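Local coordinates for flavohemoprotein (Vibrio cholerae O1 biovar El Tor, PDB 4EH1) that probably converts nitric oxide to nitrate using O2 and NAD(P)H, with this chain as its FAD- and NAD(P)H-binding reductase part, at residues 204-209 / 228-233; 188-193 / 210-215; 36-41 / 107-112; 115-120 / 139-144; 59-64 / 132-137. One frame throughout, in Å; residues are numbered along the deposited sequence.

Contact 1: residues 204-209 / 228-233; sequences FYLCGP and ARIHYE. With SO4 (sulfate ion), chain F.
The Tyr-205 and His-231 rings form an offset stack, centroids 4.5 Å apart and planes 24° from parallel. His-231 CD2 sits over the middle of one tyrosine face, while Tyr-205 OH lies over a face of the imidazole, shifted toward its rim. Both polar ends bond elsewhere, Tyr-205 OH to Val-111 N and His-231 NE2 to Asp-203. The Phe-204 ring, on the opposite side of the sheet, has Arg-229 O at its edge and in its plane, and Arg-229 NH1 comes 4.0 Å from Phe-204 CE1. Leu-206 CD2 meets Ile-230 CG2 there. The backbones join in parallel register: Phe-204 N gives a 2.8 Å bond to Arg-229 O, His-231 N returns one to Phe-204 O, and the exchange runs on to Glu-233 N and Leu-206 O. Tyr-232 N points the other way, to sulfate O1 at 3.3 Å. Glu-233, paired with Cys-207, touches the FAD and probably influences heme and FAD redox potential. With helix 210-223 the strands form a beta-alpha-beta unit of the NAD-binding domain.

Contact 2: residues 188-193 / 210-215; sequences GEMQLA and IGFMQY
Met-190 brings its terminal methyl to the edge of the Phe-212 ring, CE lying 3.9 Å from CZ and close to the ring plane. The sulfur follows: SD is 5.3 Å from the ring centroid and 78° off its normal, a Met-aromatic contact made at the edge. With CG anti to the backbone N (chi1 -169°), the methionine chain runs extended until a bend at chi3 places CE. One helical turn on, Tyr-215 OH donates a 2.9 Å hydrogen bond to Met-190 O, approaching from 54° above the carbonyl plane. Gln-219 NE2 grips the same oxygen, so two side chains of one helix hold the loop carbonyl. Around the hydroxyl pack aliphatic carbons, Gln-191 CG at 3.4 Å from Tyr-215 OH and Glu-189 CB at 3.6 Å from it. The loop thus lies against the first turns of helix 210-223; inward, Met-190 and Phe-212 both rest on Ile-120 of strand 117-122, and Met-190 also reaches Leu-147 and Ala-149 of strand 144-150.

Contact 3: residues 36-41 / 107-112; sequences PGQYIG and DFFYVE
Pro-36 O accepts a hydrogen bond from Tyr-110 N, 3.0 Å long and close to straight, with an N-H...O angle of 160°. It ties the loop leading into strand 39-44 of the FAD-binding beta domain to the connection that runs from that domain into the NAD-binding domain, in the two-domain layout of the ferredoxin reductase family. Phe-109 CB also crowds this oxygen, 3.2 Å from Pro-36 O. Beside the bond, Pro-36 CG packs on Tyr-110 CB at 4.0 Å, and both residues lean on Ile-132 of helix 126-138. The Tyr-110 hydroxyl itself is bonded to Glu-112 OE2 of its own segment. Gly-37, at a phi of 123°, suits glycine alone: a CB there would clash with Phe-108 O and Phe-109 CA. Gln-38 and Phe-109 lie side by side, pointing the same way. The phenylalanine CG sits between its backbone N and carbonyl carbon (chi1 52°), and its CD2 meets Gln-38 CG at 4.1 Å. The glutamine amide is fixed by Gly-106 O and Gln-35 N. Next along the chain, Tyr-39, where the strand begins, touches the FAD. Phe-108 turns its ring edge to Gly-37 O, which lies in the ring plane, with Phe-108 CD2 3.7 Å from that oxygen.

Contact 4: residues 115-120 / 139-144; sequences RPVVLI and QNKSGV
Lys-141 NZ gives a 2.8 Å hydrogen bond to Arg-115 O, coming in from 37° above the carbonyl plane. The same ammonium makes a salt bridge to Glu-112 and is shared between a backbone oxygen and a carboxylate that probably stabilises its charge. Val-117 N bonds to Gly-143 O at 2.9 Å and almost straight, 173° at the hydrogen. Gly-143 has positive phi, which suits a glycine at this turn into strand 144-150. Outward from these bonds comes the packing. Chi2 of 78° turns CD of the lysine aside; further out, Lys-141 CE crosses Val-117 CG2 at 3.8 Å, while Pro-116 CA lies 3.6 Å from Gly-143 O. Val-117 and Val-144 pair in parallel, their side chains on one side, where Leu-136 packs on Val-144. Just before Lys-141, Asn-140 at positive phi is the C-prime residue of a Schellman motif ending helix 126-138. The contact closes a beta-alpha-beta crossover, strand 117-122, helix 126-138 and strand 144-150, in the parallel sheet of the NAD-binding domain.

Contact 5: residues 59-64 / 132-137; sequences LSHASN and ILHTLA
Aromatic stacking carries this contact: the His-61 and His-134 rings lie face to face, centroids 3.7 Å apart and planes only 12° from parallel. His-61 NE2 stands over the centre of the His-134 ring, and His-134 CD2 over the centre of the His-61 ring. The two NE2 atoms are 3.5 Å apart but do not bond to each other, since the angle is poor. Each ring has a polar partner of its own. Ala-62 N donates to His-61 ND1 at 3.0 Å in a bent bond, 134° at the hydrogen and 23° out of the ring plane, which makes ND1 the acceptor; His-134 NE2 is bonded to Glu-161 OE1. Van der Waals contact is small: Ala-62 CB points at the helix, touches His-134 CB at 3.9 Å and lies 3.8 Å from the hydroxyl oxygen Thr-135 OG1. A water makes the remaining bridge: it accepts from Ser-63 N at 2.7 Å and donates to Thr-135 OG1 at 2.8 Å. That hydroxyl also bonds to Ala-131 O of its own helix. A loop following strand 53-58 of the FAD-binding domain thus meets helix 126-138 of the NAD-binding domain, an interface between the two domains of the reductase.

Contacts 1, 2 and 4 build the NAD-binding domain; contact 5 joins it to the FAD-binding domain, and contact 3 ties that domain to the connection between the two. Contacts 1 and 4 meet in one sheet, where Tyr-205 N lies 2.8 Å from Val-118 O. Ile-120 of contact 4 packs on Met-190 and Phe-212 of contact 2. Contact 3 reaches contact 1 through Tyr-205 OH, 3.0 Å from Val-111 N, and contact 4 through Glu-112 OE1, 2.9 Å from Lys-141 NZ. Its centre is about 10 Å from that of contact 5. Tyr-39 of contact 3 and Glu-233 of contact 1 touch the FAD; the side chain of Phe-212, in contact 2, is about 14 Å from the FAD.

Contact 1: residues 204-209 / 228-233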
# COMPACT_ATOMS: atom_id res chain seq x y z
N PHE A 204 -3.72 28.28 -14.77
CA PHE A 204 -3.27 27.90 -13.43
C PHE A 204 -4.35 27.07 -12.75
O PHE A 204 -5.45 27.56 -12.49
CB PHE A 204 -2.94 29.15 -12.59
CG PHE A 204 -1.76 29.92 -13.12
CD1 PHE A 204 -1.88 30.69 -14.27
CD2 PHE A 204 -0.52 29.83 -12.49
CE1 PHE A 204 -0.77 31.38 -14.80
CE2 PHE A 204 0.59 30.49 -13.01
CZ PHE A 204 0.48 31.27 -14.17
N TYR A 205 -4.04 25.80 -12.48
CA TYR A 205 -4.96 24.93 -11.77
C TYR A 205 -4.44 24.71 -10.36
O TYR A 205 -3.26 24.38 -10.17
CB TYR A 205 -5.08 23.57 -12.50
CG TYR A 205 -5.80 23.63 -13.83
CD1 TYR A 205 -5.13 24.03 -15.00
CD2 TYR A 205 -7.13 23.26 -13.94
CE1 TYR A 205 -5.80 24.07 -16.25
CE2 TYR A 205 -7.81 23.31 -15.18
CZ TYR A 205 -7.14 23.71 -16.33
OH TYR A 205 -7.80 23.74 -17.56
N LEU A 206 -5.32 24.88 -9.38
CA LEU A 206 -4.95 24.89 -7.97
C LEU A 206 -5.81 23.92 -7.16
O LEU A 206 -7.03 23.91 -7.30
CB LEU A 206 -5.22 26.27 -7.38
CG LEU A 206 -4.28 27.44 -7.65
CD1 LEU A 206 -4.02 27.68 -9.13
CD2 LEU A 206 -4.87 28.68 -7.05
N CYS A 207 -5.20 23.13 -6.27
CA CYS A 207 -6.00 22.29 -5.39
C CYS A 207 -5.37 22.10 -4.02
O CYS A 207 -4.19 21.75 -3.91
CB CYS A 207 -6.20 20.89 -5.99
SG CYS A 207 -7.27 19.83 -4.93
N GLY A 208 -6.17 22.29 -2.97
CA GLY A 208 -5.67 22.11 -1.61
C GLY A 208 -6.62 22.75 -0.62
O GLY A 208 -7.71 23.20 -1.01
N PRO A 209 -6.22 22.80 0.65
CA PRO A 209 -7.04 23.39 1.73
C PRO A 209 -7.23 24.88 1.45
O PRO A 209 -6.40 25.49 0.76
CB PRO A 209 -6.16 23.22 2.98
CG PRO A 209 -5.12 22.21 2.64
CD PRO A 209 -4.93 22.27 1.13
N ALA A 228 -9.80 34.75 -14.83
CA ALA A 228 -10.36 33.76 -15.75
C ALA A 228 -9.41 32.60 -16.06
O ALA A 228 -9.83 31.59 -16.61
CB ALA A 228 -10.82 34.43 -17.05
N ARG A 229 -8.13 32.73 -15.70
CA ARG A 229 -7.14 31.68 -15.94
C ARG A 229 -6.73 30.97 -14.65
O ARG A 229 -5.75 30.23 -14.61
CB ARG A 229 -5.92 32.23 -16.70
CG ARG A 229 -6.25 32.65 -18.16
CD ARG A 229 -5.02 33.09 -18.98
NE ARG A 229 -4.53 34.42 -18.60
CZ ARG A 229 -3.44 34.67 -17.88
NH1 ARG A 229 -2.65 33.68 -17.45
NH2 ARG A 229 -3.11 35.93 -17.61
N ILE A 230 -7.51 31.19 -13.59
CA ILE A 230 -7.29 30.47 -12.34
C ILE A 230 -8.43 29.51 -12.13
O ILE A 230 -9.60 29.90 -12.06
CB ILE A 230 -7.23 31.42 -11.16
CG1 ILE A 230 -6.01 32.33 -11.33
CG2 ILE A 230 -7.11 30.65 -9.84
CD1 ILE A 230 -6.03 33.53 -10.45
N HIS A 231 -8.10 28.23 -12.05
CA HIS A 231 -9.13 27.22 -11.89
C HIS A 231 -8.79 26.46 -10.61
O HIS A 231 -7.63 26.16 -10.35
CB HIS A 231 -9.15 26.29 -13.09
CG HIS A 231 -8.92 26.97 -14.41
ND1 HIS A 231 -9.96 27.41 -15.21
CD2 HIS A 231 -7.78 27.25 -15.08
CE1 HIS A 231 -9.46 27.96 -16.30
NE2 HIS A 231 -8.14 27.87 -16.25
N TYR A 232 -9.79 26.15 -9.79
CA TYR A 232 -9.44 25.67 -8.47
C TYR A 232 -10.49 24.76 -7.91
O TYR A 232 -11.65 24.82 -8.30
CB TYR A 232 -9.25 26.86 -7.51
CG TYR A 232 -10.57 27.51 -7.13
CD1 TYR A 232 -11.29 28.24 -8.07
CD2 TYR A 232 -11.10 27.39 -5.86
CE1 TYR A 232 -12.50 28.83 -7.77
CE2 TYR A 232 -12.32 27.99 -5.53
CZ TYR A 232 -13.02 28.71 -6.50
OH TYR A 232 -14.23 29.31 -6.22
N GLU A 233 -10.06 23.92 -6.98
CA GLU A 233 -10.96 23.11 -6.19
C GLU A 233 -10.47 23.05 -4.74
O GLU A 233 -9.30 22.78 -4.49
CB GLU A 233 -11.04 21.70 -6.76
CG GLU A 233 -12.15 20.88 -6.08
CD GLU A 233 -12.44 19.57 -6.80
OE1 GLU A 233 -13.56 19.41 -7.33
OE2 GLU A 233 -11.54 18.70 -6.84
S SO4 F . -13.61 25.81 -11.39
O1 SO4 F . -12.79 26.91 -10.89
O2 SO4 F . -14.75 25.57 -10.50
O3 SO4 F . -14.11 26.14 -12.73
O4 SO4 F . -12.81 24.60 -11.49

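Contact 2: residues 188-193 / 210-215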
# COMPACT_ATOMS: atom_id res chain seq x y z
N GLY A 188 10.03 25.70 3.29
CA GLY A 188 9.16 26.80 3.67
C GLY A 188 7.86 26.86 2.91
O GLY A 188 7.43 25.87 2.32
N GLU A 189 7.23 28.02 2.92
CA GLU A 189 6.00 28.20 2.16
C GLU A 189 6.32 28.42 0.68
O GLU A 189 7.39 28.92 0.30
CB GLU A 189 5.14 29.35 2.71
CG GLU A 189 4.54 29.09 4.11
CD GLU A 189 3.47 27.97 4.15
OE1 GLU A 189 2.45 28.09 3.43
OE2 GLU A 189 3.63 26.98 4.92
N MET A 190 5.36 28.03 -0.15
CA MET A 190 5.47 28.18 -1.58
C MET A 190 5.45 29.67 -1.91
O MET A 190 4.46 30.34 -1.73
CB MET A 190 4.27 27.48 -2.24
CG MET A 190 4.44 27.36 -3.76
SD MET A 190 3.03 26.63 -4.61
CE MET A 190 3.14 24.88 -4.15
N GLN A 191 6.55 30.20 -2.40
CA GLN A 191 6.56 31.59 -2.81
C GLN A 191 6.81 31.70 -4.30
O GLN A 191 7.78 31.14 -4.81
CB GLN A 191 7.60 32.36 -2.01
CG GLN A 191 7.10 32.69 -0.62
CD GLN A 191 8.19 33.19 0.27
OE1 GLN A 191 9.08 32.44 0.67
NE2 GLN A 191 8.15 34.48 0.58
N LEU A 192 5.91 32.40 -5.00
CA LEU A 192 5.87 32.35 -6.46
C LEU A 192 6.62 33.48 -7.19
O LEU A 192 6.84 33.38 -8.40
CB LEU A 192 4.41 32.33 -6.93
CG LEU A 192 3.50 31.25 -6.32
CD1 LEU A 192 2.08 31.56 -6.73
CD2 LEU A 192 3.88 29.84 -6.76
N ALA A 193 7.01 34.52 -6.47
CA ALA A 193 7.47 35.78 -7.06
C ALA A 193 8.71 35.65 -7.91
O ALA A 193 8.95 36.46 -8.79
CB ALA A 193 7.72 36.83 -5.94
N ILE A 210 -8.31 25.45 1.99
CA ILE A 210 -8.64 26.85 1.77
C ILE A 210 -7.51 27.84 2.13
O ILE A 210 -7.27 28.79 1.39
CB ILE A 210 -9.98 27.23 2.50
CG1 ILE A 210 -10.42 28.65 2.13
CG2 ILE A 210 -9.85 27.09 4.03
CD1 ILE A 210 -10.54 28.86 0.61
N GLY A 211 -6.84 27.63 3.26
CA GLY A 211 -5.78 28.54 3.67
C GLY A 211 -4.65 28.63 2.65
O GLY A 211 -4.24 29.72 2.23
N PHE A 212 -4.16 27.48 2.22
CA PHE A 212 -3.20 27.42 1.12
C PHE A 212 -3.78 28.02 -0.18
O PHE A 212 -3.12 28.78 -0.91
CB PHE A 212 -2.76 25.97 0.89
CG PHE A 212 -1.95 25.77 -0.40
CD1 PHE A 212 -0.57 26.00 -0.42
CD2 PHE A 212 -2.56 25.33 -1.55
CE1 PHE A 212 0.16 25.81 -1.58
CE2 PHE A 212 -1.83 25.14 -2.74
CZ PHE A 212 -0.48 25.38 -2.75
N MET A 213 -5.03 27.69 -0.49
CA MET A 213 -5.63 28.23 -1.71
C MET A 213 -5.63 29.79 -1.69
O MET A 213 -5.19 30.44 -2.63
CB MET A 213 -7.05 27.71 -1.87
CG MET A 213 -7.76 28.22 -3.11
SD MET A 213 -7.05 27.48 -4.60
CE MET A 213 -6.81 25.78 -4.11
N GLN A 214 -6.10 30.37 -0.59
CA GLN A 214 -6.14 31.83 -0.46
C GLN A 214 -4.75 32.43 -0.61
O GLN A 214 -4.54 33.40 -1.34
CB GLN A 214 -6.74 32.21 0.89
CG GLN A 214 -8.23 31.99 0.98
CD GLN A 214 -9.05 32.97 0.10
OE1 GLN A 214 -9.15 34.16 0.39
NE2 GLN A 214 -9.61 32.45 -0.96
N TYR A 215 -3.79 31.83 0.07
CA TYR A 215 -2.40 32.24 -0.03
C TYR A 215 -1.87 32.23 -1.49
O TYR A 215 -1.25 33.20 -1.96
CB TYR A 215 -1.57 31.32 0.85
CG TYR A 215 -0.10 31.55 0.78
CD1 TYR A 215 0.47 32.72 1.28
CD2 TYR A 215 0.73 30.58 0.25
CE1 TYR A 215 1.85 32.91 1.22
CE2 TYR A 215 2.09 30.76 0.20
CZ TYR A 215 2.65 31.92 0.67
OH TYR A 215 4.02 32.06 0.58

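Contact 3: residues 36-41 / 107-112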
# COMPACT_ATOMS: atom_id res chain seq x y z
N PRO A 36 -10.19 14.73 -16.09
CA PRO A 36 -9.17 14.71 -15.02
C PRO A 36 -9.38 15.93 -14.14
O PRO A 36 -9.42 17.07 -14.65
CB PRO A 36 -7.85 14.81 -15.78
CG PRO A 36 -8.19 15.48 -17.07
CD PRO A 36 -9.60 15.02 -17.41
N GLY A 37 -9.57 15.70 -12.84
CA GLY A 37 -9.96 16.74 -11.92
C GLY A 37 -11.25 16.39 -11.21
O GLY A 37 -11.50 16.85 -10.10
N GLN A 38 -12.07 15.54 -11.83
CA GLN A 38 -13.37 15.17 -11.24
C GLN A 38 -13.20 14.13 -10.14
O GLN A 38 -12.11 13.55 -9.98
CB GLN A 38 -14.37 14.70 -12.28
CG GLN A 38 -14.74 15.78 -13.25
CD GLN A 38 -15.85 15.36 -14.16
OE1 GLN A 38 -15.74 14.37 -14.88
NE2 GLN A 38 -16.93 16.11 -14.13
N TYR A 39 -14.27 13.91 -9.37
CA TYR A 39 -14.21 12.99 -8.21
C TYR A 39 -15.36 12.00 -8.26
O TYR A 39 -16.39 12.26 -8.89
CB TYR A 39 -14.27 13.76 -6.86
CG TYR A 39 -15.47 14.68 -6.78
CD1 TYR A 39 -15.37 16.01 -7.15
CD2 TYR A 39 -16.72 14.20 -6.40
CE1 TYR A 39 -16.49 16.85 -7.13
CE2 TYR A 39 -17.83 15.01 -6.37
CZ TYR A 39 -17.71 16.34 -6.74
OH TYR A 39 -18.82 17.14 -6.69
N ILE A 40 -15.18 10.86 -7.60
CA ILE A 40 -16.27 9.94 -7.40
C ILE A 40 -16.69 10.03 -5.94
O ILE A 40 -16.11 10.80 -5.15
CB ILE A 40 -15.93 8.46 -7.82
CG1 ILE A 40 -14.58 7.99 -7.25
CG2 ILE A 40 -15.82 8.35 -9.32
CD1 ILE A 40 -14.64 7.49 -5.84
N GLY A 41 -17.71 9.26 -5.60
CA GLY A 41 -18.18 9.16 -4.23
C GLY A 41 -17.93 7.77 -3.69
O GLY A 41 -18.12 6.76 -4.39
N ASP A 107 -17.08 20.17 -11.16
CA ASP A 107 -16.93 21.24 -12.13
C ASP A 107 -15.49 21.64 -12.29
O ASP A 107 -15.18 22.51 -13.08
CB ASP A 107 -17.73 22.45 -11.68
CG ASP A 107 -19.22 22.19 -11.71
OD1 ASP A 107 -19.69 21.57 -12.71
OD2 ASP A 107 -19.92 22.59 -10.74
N PHE A 108 -14.61 21.01 -11.53
CA PHE A 108 -13.20 21.31 -11.65
C PHE A 108 -12.52 20.23 -12.48
O PHE A 108 -12.49 19.06 -12.10
CB PHE A 108 -12.57 21.48 -10.27
CG PHE A 108 -11.07 21.50 -10.30
CD1 PHE A 108 -10.39 22.69 -10.52
CD2 PHE A 108 -10.34 20.33 -10.14
CE1 PHE A 108 -9.01 22.72 -10.54
CE2 PHE A 108 -8.97 20.33 -10.17
CZ PHE A 108 -8.30 21.54 -10.36
N PHE A 109 -12.00 20.61 -13.64
CA PHE A 109 -11.26 19.67 -14.49
C PHE A 109 -10.47 20.37 -15.57
O PHE A 109 -10.77 21.49 -15.96
CB PHE A 109 -12.17 18.62 -15.13
CG PHE A 109 -13.37 19.19 -15.85
CD1 PHE A 109 -13.30 19.53 -17.19
CD2 PHE A 109 -14.57 19.36 -15.18
CE1 PHE A 109 -14.41 20.05 -17.85
CE2 PHE A 109 -15.67 19.88 -15.83
CZ PHE A 109 -15.60 20.23 -17.16
N TYR A 110 -9.44 19.69 -16.05
CA TYR A 110 -8.59 20.28 -17.04
C TYR A 110 -9.33 20.42 -18.38
O TYR A 110 -10.00 19.49 -18.84
CB TYR A 110 -7.34 19.42 -17.22
CG TYR A 110 -6.49 19.94 -18.33
CD1 TYR A 110 -5.65 21.01 -18.12
CD2 TYR A 110 -6.55 19.39 -19.60
CE1 TYR A 110 -4.89 21.52 -19.10
CE2 TYR A 110 -5.77 19.90 -20.62
CZ TYR A 110 -4.93 20.98 -20.35
OH TYR A 110 -4.11 21.53 -21.31
N VAL A 111 -9.20 21.57 -19.01
CA VAL A 111 -9.75 21.74 -20.36
C VAL A 111 -8.61 22.20 -21.27
O VAL A 111 -7.90 23.16 -20.94
CB VAL A 111 -10.89 22.74 -20.38
CG1 VAL A 111 -11.29 23.08 -21.83
CG2 VAL A 111 -12.07 22.18 -19.59
N GLU A 112 -8.41 21.49 -22.38
CA GLU A 112 -7.33 21.82 -23.31
C GLU A 112 -7.60 23.15 -23.99
O GLU A 112 -8.61 23.33 -24.70
CB GLU A 112 -7.13 20.71 -24.36
CG GLU A 112 -5.88 20.94 -25.25
CD GLU A 112 -4.62 21.25 -24.41
OE1 GLU A 112 -3.99 22.33 -24.58
OE2 GLU A 112 -4.25 20.42 -23.56

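Contact 4: residues 115-120 / 139-144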
# COMPACT_ATOMS: atom_id res chain seq x y z
N ARG A 115 -2.74 26.39 -23.97
CA ARG A 115 -1.96 27.34 -23.19
C ARG A 115 -0.94 26.56 -22.39
O ARG A 115 -1.13 25.37 -22.15
CB ARG A 115 -2.86 28.09 -22.20
CG ARG A 115 -3.93 28.98 -22.84
CD ARG A 115 -4.95 29.36 -21.77
NE ARG A 115 -5.97 30.25 -22.28
CZ ARG A 115 -7.13 30.50 -21.69
NH1 ARG A 115 -7.43 29.93 -20.53
NH2 ARG A 115 -8.01 31.33 -22.26
N PRO A 116 0.13 27.22 -21.96
CA PRO A 116 1.00 26.59 -20.96
C PRO A 116 0.19 26.33 -19.69
O PRO A 116 -0.77 27.06 -19.39
CB PRO A 116 2.09 27.62 -20.73
CG PRO A 116 2.02 28.55 -21.85
CD PRO A 116 0.62 28.53 -22.38
N VAL A 117 0.57 25.30 -18.96
CA VAL A 117 -0.24 24.82 -17.86
C VAL A 117 0.55 24.81 -16.55
O VAL A 117 1.65 24.21 -16.50
CB VAL A 117 -0.78 23.38 -18.16
CG1 VAL A 117 -1.37 22.75 -16.91
CG2 VAL A 117 -1.83 23.44 -19.22
N VAL A 118 0.02 25.46 -15.52
CA VAL A 118 0.62 25.37 -14.19
C VAL A 118 -0.29 24.61 -13.21
O VAL A 118 -1.46 24.94 -13.05
CB VAL A 118 1.07 26.77 -13.64
CG1 VAL A 118 1.79 26.63 -12.31
CG2 VAL A 118 2.04 27.45 -14.61
N LEU A 119 0.25 23.55 -12.61
CA LEU A 119 -0.50 22.80 -11.61
C LEU A 119 0.12 23.12 -10.24
O LEU A 119 1.34 22.99 -10.07
CB LEU A 119 -0.41 21.29 -11.86
CG LEU A 119 -0.74 20.81 -13.28
CD1 LEU A 119 -0.68 19.29 -13.39
CD2 LEU A 119 -2.12 21.34 -13.72
N ILE A 120 -0.72 23.51 -9.29
CA ILE A 120 -0.29 23.91 -7.97
C ILE A 120 -1.15 23.22 -6.93
O ILE A 120 -2.38 23.35 -6.94
CB ILE A 120 -0.45 25.43 -7.76
CG1 ILE A 120 0.21 26.20 -8.91
CG2 ILE A 120 0.13 25.86 -6.38
CD1 ILE A 120 0.03 27.74 -8.83
N GLN A 139 -1.43 12.66 -23.70
CA GLN A 139 -1.67 13.57 -24.81
C GLN A 139 -0.43 14.29 -25.31
O GLN A 139 -0.52 15.16 -26.17
CB GLN A 139 -2.78 14.57 -24.44
CG GLN A 139 -4.11 13.87 -24.30
CD GLN A 139 -5.18 14.72 -23.65
OE1 GLN A 139 -4.96 15.88 -23.32
NE2 GLN A 139 -6.35 14.13 -23.45
N ASN A 140 0.72 13.92 -24.76
CA ASN A 140 1.98 14.56 -25.14
C ASN A 140 1.99 16.07 -25.04
O ASN A 140 2.57 16.75 -25.89
CB ASN A 140 2.35 14.14 -26.56
CG ASN A 140 2.65 12.68 -26.63
OD1 ASN A 140 3.44 12.18 -25.83
ND2 ASN A 140 2.01 11.98 -27.57
N LYS A 141 1.35 16.60 -24.01
CA LYS A 141 1.25 18.03 -23.84
C LYS A 141 2.62 18.57 -23.48
O LYS A 141 3.32 17.99 -22.66
CB LYS A 141 0.26 18.32 -22.71
CG LYS A 141 0.21 19.75 -22.24
CD LYS A 141 -0.59 20.62 -23.19
CE LYS A 141 -0.86 21.98 -22.56
NZ LYS A 141 -1.36 22.95 -23.58
N SER A 142 3.02 19.67 -24.08
CA SER A 142 4.25 20.30 -23.65
C SER A 142 3.94 21.59 -22.83
O SER A 142 2.80 22.05 -22.79
CB SER A 142 5.12 20.60 -24.87
OG SER A 142 4.67 21.78 -25.49
N GLY A 143 4.94 22.14 -22.16
CA GLY A 143 4.75 23.36 -21.38
C GLY A 143 3.97 23.16 -20.09
O GLY A 143 3.04 23.92 -19.78
N VAL A 144 4.33 22.13 -19.33
CA VAL A 144 3.68 21.86 -18.04
C VAL A 144 4.63 22.12 -16.86
O VAL A 144 5.78 21.66 -16.86
CB VAL A 144 3.12 20.41 -17.96
CG1 VAL A 144 2.41 20.17 -16.61
CG2 VAL A 144 2.14 20.13 -19.12

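Contact 5: residues 59-64 / 132-137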
# COMPACT_ATOMS: atom_id res chain seq x y z
N LEU A 59 -10.47 11.30 -8.53
CA LEU A 59 -9.73 10.33 -9.34
C LEU A 59 -8.26 10.79 -9.45
O LEU A 59 -8.00 11.96 -9.66
CB LEU A 59 -10.42 10.16 -10.68
CG LEU A 59 -11.81 9.60 -10.38
CD1 LEU A 59 -12.82 10.12 -11.34
CD2 LEU A 59 -11.79 8.09 -10.36
N SER A 60 -7.30 9.88 -9.27
CA SER A 60 -5.88 10.29 -9.31
C SER A 60 -5.09 9.62 -10.42
O SER A 60 -3.84 9.61 -10.38
CB SER A 60 -5.18 9.97 -7.99
OG SER A 60 -5.28 8.58 -7.73
N HIS A 61 -5.80 9.01 -11.36
CA HIS A 61 -5.19 8.57 -12.61
C HIS A 61 -6.03 9.05 -13.81
O HIS A 61 -7.15 9.52 -13.62
CB HIS A 61 -4.99 7.04 -12.62
CG HIS A 61 -3.71 6.62 -13.28
ND1 HIS A 61 -3.49 6.77 -14.63
CD2 HIS A 61 -2.58 6.08 -12.76
CE1 HIS A 61 -2.28 6.32 -14.93
NE2 HIS A 61 -1.71 5.90 -13.81
N ALA A 62 -5.49 8.93 -15.02
CA ALA A 62 -6.22 9.20 -16.27
C ALA A 62 -7.40 8.23 -16.50
O ALA A 62 -7.35 7.07 -16.11
CB ALA A 62 -5.26 9.13 -17.46
N SER A 63 -8.45 8.71 -17.16
CA SER A 63 -9.59 7.85 -17.48
C SER A 63 -9.20 6.79 -18.53
O SER A 63 -8.50 7.09 -19.50
CB SER A 63 -10.73 8.71 -17.99
OG SER A 63 -11.89 7.93 -18.18
N ASN A 64 -9.60 5.54 -18.32
CA ASN A 64 -9.28 4.49 -19.29
C ASN A 64 -10.42 3.49 -19.49
O ASN A 64 -10.24 2.47 -20.12
CB ASN A 64 -8.01 3.74 -18.91
CG ASN A 64 -8.16 2.96 -17.61
OD1 ASN A 64 -9.26 2.75 -17.07
ND2 ASN A 64 -7.03 2.50 -17.10
N ILE A 132 -4.59 14.75 -13.80
CA ILE A 132 -4.28 15.71 -14.85
C ILE A 132 -2.89 15.45 -15.45
O ILE A 132 -2.76 15.37 -16.66
CB ILE A 132 -4.41 17.15 -14.37
CG1 ILE A 132 -5.87 17.43 -13.95
CG2 ILE A 132 -3.96 18.13 -15.48
CD1 ILE A 132 -6.13 18.85 -13.41
N LEU A 133 -1.87 15.28 -14.60
CA LEU A 133 -0.57 14.89 -15.11
C LEU A 133 -0.63 13.68 -16.02
O LEU A 133 -0.05 13.68 -17.09
CB LEU A 133 0.37 14.52 -13.97
CG LEU A 133 0.96 15.65 -13.14
CD1 LEU A 133 1.78 15.04 -11.99
CD2 LEU A 133 1.79 16.59 -14.02
N HIS A 134 -1.29 12.62 -15.56
CA HIS A 134 -1.34 11.41 -16.38
C HIS A 134 -2.03 11.62 -17.72
O HIS A 134 -1.60 11.06 -18.75
CB HIS A 134 -1.96 10.23 -15.63
CG HIS A 134 -1.02 9.57 -14.67
ND1 HIS A 134 0.10 8.88 -15.09
CD2 HIS A 134 -1.04 9.49 -13.32
CE1 HIS A 134 0.73 8.39 -14.03
NE2 HIS A 134 0.07 8.76 -12.95
N THR A 135 -3.08 12.44 -17.72
CA THR A 135 -3.83 12.75 -18.95
C THR A 135 -2.95 13.55 -19.92
O THR A 135 -2.92 13.26 -21.11
CB THR A 135 -5.12 13.56 -18.67
OG1 THR A 135 -5.91 12.85 -17.74
CG2 THR A 135 -5.94 13.75 -19.97
N LEU A 136 -2.24 14.54 -19.40
CA LEU A 136 -1.39 15.38 -20.24
C LEU A 136 -0.22 14.58 -20.77
O LEU A 136 0.27 14.87 -21.85
CB LEU A 136 -0.90 16.61 -19.46
CG LEU A 136 -2.03 17.55 -19.00
CD1 LEU A 136 -1.45 18.78 -18.25
CD2 LEU A 136 -2.90 18.04 -20.13
N ALA A 137 0.24 13.58 -20.02
CA ALA A 137 1.34 12.72 -20.48
C ALA A 137 0.88 11.92 -21.70
O ALA A 137 1.55 11.89 -22.74
CB ALA A 137 1.79 11.78 -19.38
O HOH W 1 -8.18 11.25 -18.14